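Local structure of putative HpcE protein (Mycolicibacterium smegmatis, 6V77) at residues Ala24-Phe29 against Ala42-Trp46; Ser103-Pro107 against Pro178-Glu182; Val126-Arg130 against Leu231-Asp235. The protein is of unknown function but belongs to the FAH superfamily, with a largely beta-sheet fold, two chains in its assembly and a bound zinc ion. One frame throughout, in Å; residues are numbered along the deposited sequence.

Interaction 1 (Ala24-Phe29 against Ala42-Trp46); sequences ASEQRF and AFQEW
Phe29 is wedged against helix 40-49 between Ala42, Phe43 and Trp46, and this is where the contact is tight. Phe43 CA sits over one face of the Phe29 ring, 3.8 Å from its centroid, and the Phe43 ring turns its edge to the Phe29 face in a T-shaped pair with planes at 72°. Arg28 CG lies above the opposite face, off centre. Phe29 CE2 comes to 3.5 Å from Trp46 CB. With its CG anti to the backbone N (chi1 165°), Trp46 carries the indole past Phe29 to Ser25, whose CB lies 3.8 Å from the centroid of the six-membered ring in a CH-pi contact on the same face that Phe29 CD2 meets. Ser25 OG accepts from Phe29 N at 3.1 Å and is also bonded to Val21 O; helix 21-24 ends here in a Schellman motif. The outer side is looser and wet. One water accepts from Trp46 NE1 at 3.0 Å and donates to Ala24 O; a second donates to Ala42 O and takes a weak bond from Arg28 NH2. The direct contact is therefore aromatic and apolar, with polar links between the segments left to water.

Interaction 2 (Ser103-Pro107 against Pro178-Glu182); sequences SITGP and PIGPE
The flat peptide carbonyl of Thr105 meets both Ile179 and Pro178: Ile179 N approaches it tilted 22° from the carbonyl plane, bonding to Thr105 O at 2.9 Å, while Pro178 CA makes a CA-H...O contact to the same oxygen at 3.3 Å. The next carbonyl, that of Gly106, takes Thr105 OG1 in its plane on a lone pair and has Pro178 CB 3.5 Å from its oxygen. The motif is a parallel beta bridge, Thr105 with Pro178, which docks the short strand 104-105 on strand 177-185 in the large mixed sheet of the FAH fold. Thr105 bonds through its backbone to Ser177 and Ile179, the neighbours of Pro178, so the lack of an N-H on the proline costs this pairing nothing; Pro178 itself bonds to Gln151 of strand 144-155. The Thr105 hydroxyl reaches Gly106 O at 2.7 Å because OG1 stands between backbone N and carbonyl carbon (chi1 67°), a short local bond that also brings OG1 alongside Pro178. Elsewhere the branches are apolar: the Ile104 and Ile179 side chains pass at a slant, CG2 of Ile104 touching CD1 of Ile179 at 4.1 Å, with Pro69 and Pro65 among the loop residues around them. The Pro178 side chain is about 11 Å from the zinc ion. Beyond the bridge, Gly106 CA points a C-H at Ile179 O at 3.5 Å. After Gly180 a cis peptide turns the chain, and the Pro181 ring meets the Pro107 ring, CG of Pro107 lying 4.2 Å from CB of Pro181.

Interaction 3 (Val126-Arg130 against Leu231-Asp235); sequences VVMGR and LYPGD
Met128 lies alongside the turn of 231-235 and is gripped by it at both backbone polar atoms. Its N-H points almost straight at Asp235 O (3.0 Å, 164° at the hydrogen), in the plane of that carbonyl, and its own O accepts from Gly234 N at 2.8 Å, the donor standing out of the carbonyl plane. Met128 CB rests 3.4 Å from Tyr232 O. Further out the side chain is bent twice (chi2 -58°, chi3 -64°), and the bends bring the methyl CE to 3.9 Å from Leu231 CD1, with Ile222 of helix 218-226 touching both side chains. The Asp235 side chain meets Met128 through CB, 4.0 Å from CG, while its carboxylate OD2 takes Tyr232 N at 2.8 Å from above the carboxylate plane and is also bonded by Gln71 NE2. The loop is a type II beta turn from Tyr232 to Asp235, with proline and glycine at its two central positions, and it leads into strand 236-238, which runs antiparallel to strand 118-128. The turn is closed by Asp235 N to Tyr232 O, and the bond from Tyr232 N to Asp235 OD2 ties the same two residues again. Pro233, at the first corner, lies beside the end of the other segment: its CB is 4.0 Å from Gly129 O, and its CG approaches Arg130 CA. The Tyr232 ring makes a cation-pi contact with Arg70, and its side chain packs on Ser102 of the second subunit.

In the fold
From the N terminus, interaction 1 comes first and closes a short, largely helical loop, bringing the end of helix 21-24 against helix 40-49 before either other contact opens. Interactions 2 and 3 cross: 103-107 opens first, then 126-130, after which 178-182 closes interaction 2 and 231-235 closes interaction 3. Both reach the large mixed sheet, where strand 144-155 pairs with 118-128 and with 177-185, and their centres lie about 16 Å apart. Strand 2-6 also pairs with 177-185, joining the N-terminal part to this sheet. Helix 33-38, inside the loop of interaction 1, touches Phe29 and Phe43 there and Val127 and Pro233 of interaction 3.

Interaction 1 (Ala24-Phe29 against Ala42-Trp46)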
loop_
_atom_site.group_PDB
_atom_site.type_symbol
_atom_site.label_atom_id
_atom_site.label_comp_id
_atom_site.label_asym_id
_atom_site.label_seq_id
_atom_site.Cartn_x
_atom_site.Cartn_y
_atom_site.Cartn_z
ATOM N N ALA B 24 25.515 -8.848 -15.940
ATOM C CA ALA B 24 25.525 -10.018 -16.808
ATOM C C ALA B 24 24.748 -9.756 -18.088
ATOM O O ALA B 24 25.146 -10.212 -19.166
ATOM C CB ALA B 24 24.938 -11.221 -16.070
ATOM N N SER B 25 23.638 -9.033 -17.981
ATOM C CA SER B 25 22.743 -8.771 -19.099
ATOM C C SER B 25 23.088 -7.497 -19.837
ATOM O O SER B 25 22.290 -7.063 -20.666
ATOM C CB SER B 25 21.291 -8.687 -18.618
ATOM O OG SER B 25 21.083 -7.528 -17.822
ATOM N N GLU B 26 24.233 -6.882 -19.537
ATOM C CA GLU B 26 24.637 -5.613 -20.144
ATOM C C GLU B 26 23.560 -4.546 -19.975
ATOM O O GLU B 26 23.221 -3.812 -20.911
ATOM C CB GLU B 26 25.000 -5.805 -21.618
ATOM C CG GLU B 26 26.269 -6.615 -21.825
ATOM C CD GLU B 26 26.584 -6.848 -23.289
ATOM O OE1 GLU B 26 25.636 -6.922 -24.101
ATOM O OE2 GLU B 26 27.781 -6.954 -23.628
ATOM N N GLN B 27 23.023 -4.458 -18.758
ATOM C CA GLN B 27 22.073 -3.440 -18.303
ATOM C C GLN B 27 20.675 -3.634 -18.877
ATOM O O GLN B 27 19.825 -2.753 -18.716
ATOM C CB GLN B 27 22.560 -2.017 -18.615
ATOM C CG GLN B 27 24.033 -1.794 -18.299
ATOM C CD GLN B 27 24.343 -2.070 -16.859
ATOM O OE1 GLN B 27 23.559 -1.727 -15.976
ATOM N NE2 GLN B 27 25.485 -2.702 -16.604
ATOM N N ARG B 28 20.403 -4.769 -19.524
ATOM C CA ARG B 28 19.077 -4.988 -20.093
ATOM C C ARG B 28 18.032 -5.274 -19.019
ATOM O O ARG B 28 16.864 -4.908 -19.196
ATOM C CB ARG B 28 19.126 -6.126 -21.104
ATOM C CG ARG B 28 17.859 -6.293 -21.873
ATOM C CD ARG B 28 18.017 -7.316 -22.983
ATOM N NE ARG B 28 16.716 -7.856 -23.355
ATOM C CZ ARG B 28 16.535 -9.050 -23.906
ATOM N NH1 ARG B 28 17.577 -9.831 -24.160
ATOM N NH2 ARG B 28 15.310 -9.460 -24.195
ATOM N N PHE B 29 18.429 -5.917 -17.911
ATOM C CA PHE B 29 17.567 -6.234 -16.771
ATOM C C PHE B 29 18.245 -5.836 -15.462
ATOM O O PHE B 29 19.427 -6.118 -15.254
ATOM C CB PHE B 29 17.230 -7.739 -16.728
ATOM C CG PHE B 29 16.591 -8.235 -17.983
ATOM C CD1 PHE B 29 15.281 -7.909 -18.273
ATOM C CD2 PHE B 29 17.311 -8.983 -18.899
ATOM C CE1 PHE B 29 14.686 -8.333 -19.437
ATOM C CE2 PHE B 29 16.725 -9.411 -20.059
ATOM C CZ PHE B 29 15.409 -9.082 -20.340
ATOM N N ALA B 42 10.483 -11.673 -20.494
ATOM C CA ALA B 42 11.712 -11.353 -21.212
ATOM C C ALA B 42 12.935 -11.712 -20.379
ATOM O O ALA B 42 13.918 -12.250 -20.905
ATOM C CB ALA B 42 11.725 -9.870 -21.591
ATOM N N PHE B 43 12.886 -11.442 -19.071
ATOM C CA PHE B 43 14.030 -11.768 -18.225
ATOM C C PHE B 43 14.286 -13.273 -18.210
ATOM O O PHE B 43 15.428 -13.724 -18.372
ATOM C CB PHE B 43 13.830 -11.235 -16.806
ATOM C CG PHE B 43 14.744 -11.906 -15.789
ATOM C CD1 PHE B 43 16.120 -11.686 -15.823
ATOM C CD2 PHE B 43 14.231 -12.781 -14.858
ATOM C CE1 PHE B 43 16.973 -12.305 -14.912
ATOM C CE2 PHE B 43 15.079 -13.419 -13.941
ATOM C CZ PHE B 43 16.455 -13.177 -13.981
ATOM N N GLN B 44 13.231 -14.067 -18.015
ATOM C CA GLN B 44 13.396 -15.516 -17.952
ATOM C C GLN B 44 13.889 -16.079 -19.278
ATOM O O GLN B 44 14.710 -17.004 -19.298
ATOM C CB GLN B 44 12.084 -16.174 -17.543
ATOM C CG GLN B 44 11.703 -15.872 -16.100
ATOM C CD GLN B 44 11.048 -17.047 -15.424
ATOM O OE1 GLN B 44 9.956 -17.472 -15.810
ATOM N NE2 GLN B 44 11.716 -17.593 -14.406
ATOM N N GLU B 45 13.402 -15.536 -20.392
ATOM C CA GLU B 45 13.898 -15.986 -21.685
ATOM C C GLU B 45 15.378 -15.667 -21.844
ATOM O O GLU B 45 16.148 -16.507 -22.324
ATOM C CB GLU B 45 13.081 -15.364 -22.817
ATOM C CG GLU B 45 13.562 -15.751 -24.219
ATOM C CD GLU B 45 13.591 -17.262 -24.463
ATOM O OE1 GLU B 45 12.833 -18.007 -23.801
ATOM O OE2 GLU B 45 14.380 -17.705 -25.328
ATOM N N TRP B 46 15.798 -14.462 -21.444
ATOM C CA TRP B 46 17.218 -14.115 -21.507
ATOM C C TRP B 46 18.051 -15.062 -20.647
ATOM O O TRP B 46 19.074 -15.600 -21.094
ATOM C CB TRP B 46 17.430 -12.669 -21.050
ATOM C CG TRP B 46 18.871 -12.383 -20.763
ATOM C CD1 TRP B 46 19.836 -12.047 -21.662
ATOM C CD2 TRP B 46 19.516 -12.448 -19.487
ATOM N NE1 TRP B 46 21.048 -11.896 -21.021
ATOM C CE2 TRP B 46 20.873 -12.132 -19.685
ATOM C CE3 TRP B 46 19.070 -12.739 -18.191
ATOM C CZ2 TRP B 46 21.795 -12.100 -18.638
ATOM C CZ3 TRP B 46 19.991 -12.702 -17.142
ATOM C CH2 TRP B 46 21.335 -12.379 -17.379
HETATM O O HOH W 1 23.963 -11.412 -21.665
HETATM O O HOH W 2 14.478 -11.932 -23.628
#

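Interaction 2 (Ser103-Pro107 against Pro178-Glu182)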
loop_
_atom_site.group_PDB
_atom_site.type_symbol
_atom_site.label_atom_id
_atom_site.label_comp_id
_atom_site.label_asym_id
_atom_site.label_seq_id
_atom_site.Cartn_x
_atom_site.Cartn_y
_atom_site.Cartn_z
ATOM N N SER B 103 7.883 -0.801 5.878
ATOM C CA SER B 103 8.190 -1.863 6.836
ATOM C C SER B 103 8.866 -3.063 6.200
ATOM O O SER B 103 9.271 -3.982 6.923
ATOM C CB SER B 103 6.910 -2.347 7.533
ATOM O OG SER B 103 6.082 -3.051 6.618
ATOM N N ILE B 104 8.971 -3.106 4.877
ATOM C CA ILE B 104 9.532 -4.274 4.210
ATOM C C ILE B 104 11.049 -4.201 4.286
ATOM O O ILE B 104 11.651 -3.158 4.004
ATOM C CB ILE B 104 9.040 -4.359 2.755
ATOM C CG1 ILE B 104 7.568 -4.776 2.739
ATOM C CG2 ILE B 104 9.917 -5.346 1.936
ATOM C CD1 ILE B 104 6.948 -4.827 1.343
ATOM N N THR B 105 11.666 -5.304 4.691
ATOM C CA THR B 105 13.113 -5.431 4.713
ATOM C C THR B 105 13.472 -6.816 4.196
ATOM O O THR B 105 12.601 -7.651 3.939
ATOM C CB THR B 105 13.678 -5.267 6.125
ATOM O OG1 THR B 105 13.241 -6.380 6.901
ATOM C CG2 THR B 105 13.178 -3.962 6.780
ATOM N N GLY B 106 14.767 -7.065 4.071
ATOM C CA GLY B 106 15.251 -8.416 3.915
ATOM C C GLY B 106 15.307 -9.080 5.280
ATOM O O GLY B 106 14.755 -8.577 6.258
ATOM N N PRO B 107 15.963 -10.224 5.363
ATOM C CA PRO B 107 16.069 -10.967 6.635
ATOM C C PRO B 107 17.133 -10.372 7.551
ATOM O O PRO B 107 18.181 -10.969 7.816
ATOM C CB PRO B 107 16.414 -12.380 6.155
ATOM C CG PRO B 107 17.151 -12.183 4.872
ATOM C CD PRO B 107 16.513 -10.979 4.220
ATOM N N PRO B 178 9.821 -8.593 7.060
ATOM C CA PRO B 178 10.988 -9.173 6.395
ATOM C C PRO B 178 10.565 -10.234 5.391
ATOM O O PRO B 178 9.657 -11.032 5.647
ATOM C CB PRO B 178 11.789 -9.790 7.554
ATOM C CG PRO B 178 10.714 -10.234 8.517
ATOM C CD PRO B 178 9.641 -9.125 8.431
ATOM N N ILE B 179 11.242 -10.239 4.242
ATOM C CA ILE B 179 11.003 -11.202 3.175
ATOM C C ILE B 179 12.356 -11.677 2.682
ATOM O O ILE B 179 13.247 -10.855 2.450
ATOM C CB ILE B 179 10.220 -10.584 1.992
ATOM C CG1 ILE B 179 8.935 -9.905 2.468
ATOM C CG2 ILE B 179 9.934 -11.668 0.919
ATOM C CD1 ILE B 179 8.248 -9.069 1.372
ATOM N N GLY B 180 12.514 -12.989 2.501
ATOM C CA GLY B 180 13.753 -13.519 1.986
ATOM C C GLY B 180 14.088 -14.880 2.551
ATOM O O GLY B 180 13.243 -15.539 3.165
ATOM N N PRO B 181 15.335 -15.346 2.339
ATOM C CA PRO B 181 16.417 -14.604 1.683
ATOM C C PRO B 181 16.332 -14.569 0.159
ATOM O O PRO B 181 16.894 -13.657 -0.447
ATOM C CB PRO B 181 17.671 -15.371 2.115
ATOM C CG PRO B 181 17.181 -16.777 2.294
ATOM C CD PRO B 181 15.810 -16.622 2.906
ATOM N N GLU B 182 15.655 -15.543 -0.443
ATOM C CA GLU B 182 15.674 -15.711 -1.893
ATOM C C GLU B 182 14.270 -15.817 -2.440
ATOM O O GLU B 182 13.357 -16.277 -1.757
ATOM C CB GLU B 182 16.459 -16.968 -2.290
ATOM C CG GLU B 182 17.909 -16.833 -1.967
ATOM C CD GLU B 182 18.712 -18.107 -2.159
ATOM O OE1 GLU B 182 18.141 -19.206 -2.355
ATOM O OE2 GLU B 182 19.944 -17.986 -2.095
#

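Interaction 3 (Val126-Arg130 against Leu231-Asp235)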
loop_
_atom_site.group_PDB
_atom_site.type_symbol
_atom_site.label_atom_id
_atom_site.label_comp_id
_atom_site.label_asym_id
_atom_site.label_seq_id
_atom_site.Cartn_x
_atom_site.Cartn_y
_atom_site.Cartn_z
ATOM N N VAL B 126 4.259 -14.517 -1.763
ATOM C CA VAL B 126 4.102 -14.687 -3.202
ATOM C C VAL B 126 4.433 -13.360 -3.870
ATOM O O VAL B 126 3.978 -12.304 -3.414
ATOM C CB VAL B 126 2.670 -15.137 -3.555
ATOM C CG1 VAL B 126 2.453 -15.140 -5.102
ATOM C CG2 VAL B 126 2.393 -16.526 -2.950
ATOM N N VAL B 127 5.236 -13.405 -4.935
ATOM C CA VAL B 127 5.592 -12.208 -5.699
ATOM C C VAL B 127 5.051 -12.410 -7.105
ATOM O O VAL B 127 5.330 -13.436 -7.726
ATOM C CB VAL B 127 7.114 -11.972 -5.738
ATOM C CG1 VAL B 127 7.448 -10.726 -6.557
ATOM C CG2 VAL B 127 7.677 -11.843 -4.333
ATOM N N MET B 128 4.277 -11.443 -7.596
ATOM C CA MET B 128 3.646 -11.575 -8.900
ATOM C C MET B 128 4.650 -11.361 -10.026
ATOM O O MET B 128 5.506 -10.475 -9.952
ATOM C CB MET B 128 2.506 -10.559 -9.033
ATOM C CG MET B 128 1.415 -10.700 -7.957
ATOM S SD MET B 128 0.671 -12.354 -7.968
ATOM C CE MET B 128 -0.107 -12.411 -9.608
ATOM N N GLY B 129 4.498 -12.143 -11.095
ATOM C CA GLY B 129 5.321 -11.994 -12.290
ATOM C C GLY B 129 4.520 -11.451 -13.465
ATOM O O GLY B 129 5.084 -10.968 -14.451
ATOM N N ARG B 130 3.200 -11.559 -13.379
ATOM C CA ARG B 130 2.288 -11.002 -14.375
ATOM C C ARG B 130 1.098 -10.438 -13.624
ATOM O O ARG B 130 0.691 -11.001 -12.606
ATOM C CB ARG B 130 1.825 -12.067 -15.353
ATOM C CG ARG B 130 0.922 -11.505 -16.470
ATOM C CD ARG B 130 0.429 -12.621 -17.371
ATOM N NE ARG B 130 -0.645 -12.093 -18.220
ATOM C CZ ARG B 130 -1.339 -12.800 -19.107
ATOM N NH1 ARG B 130 -1.086 -14.092 -19.295
ATOM N NH2 ARG B 130 -2.297 -12.198 -19.807
ATOM N N LEU B 231 -3.869 -6.467 -10.021
ATOM C CA LEU B 231 -2.547 -6.873 -9.541
ATOM C C LEU B 231 -1.474 -6.395 -10.517
ATOM O O LEU B 231 -1.703 -6.305 -11.730
ATOM C CB LEU B 231 -2.475 -8.390 -9.380
ATOM C CG LEU B 231 -3.446 -8.972 -8.354
ATOM C CD1 LEU B 231 -3.255 -10.466 -8.242
ATOM C CD2 LEU B 231 -3.178 -8.344 -6.984
ATOM N N TYR B 232 -0.304 -6.040 -9.977
ATOM C CA TYR B 232 0.813 -5.623 -10.809
ATOM C C TYR B 232 1.961 -6.613 -10.690
ATOM O O TYR B 232 2.133 -7.239 -9.645
ATOM C CB TYR B 232 1.369 -4.251 -10.413
ATOM C CG TYR B 232 0.399 -3.125 -10.536
ATOM C CD1 TYR B 232 -0.061 -2.742 -11.769
ATOM C CD2 TYR B 232 -0.042 -2.433 -9.401
ATOM C CE1 TYR B 232 -0.947 -1.683 -11.908
ATOM C CE2 TYR B 232 -0.931 -1.364 -9.528
ATOM C CZ TYR B 232 -1.379 -1.008 -10.793
ATOM O OH TYR B 232 -2.267 0.034 -10.973
ATOM N N PRO B 233 2.780 -6.749 -11.734
ATOM C CA PRO B 233 4.050 -7.469 -11.579
ATOM C C PRO B 233 4.837 -6.863 -10.426
ATOM O O PRO B 233 4.875 -5.640 -10.255
ATOM C CB PRO B 233 4.752 -7.247 -12.919
ATOM C CG PRO B 233 3.620 -6.920 -13.890
ATOM C CD PRO B 233 2.618 -6.162 -13.078
ATOM N N GLY B 234 5.443 -7.729 -9.615
ATOM C CA GLY B 234 6.200 -7.277 -8.466
ATOM C C GLY B 234 5.393 -7.050 -7.197
ATOM O O GLY B 234 5.999 -6.837 -6.133
ATOM N N ASP B 235 4.062 -7.134 -7.257
ATOM C CA ASP B 235 3.248 -7.045 -6.044
ATOM C C ASP B 235 3.530 -8.229 -5.120
ATOM O O ASP B 235 3.912 -9.316 -5.557
ATOM C CB ASP B 235 1.744 -7.040 -6.367
ATOM C CG ASP B 235 1.232 -5.687 -6.861
ATOM O OD1 ASP B 235 2.011 -4.706 -6.912
ATOM O OD2 ASP B 235 0.030 -5.631 -7.210
#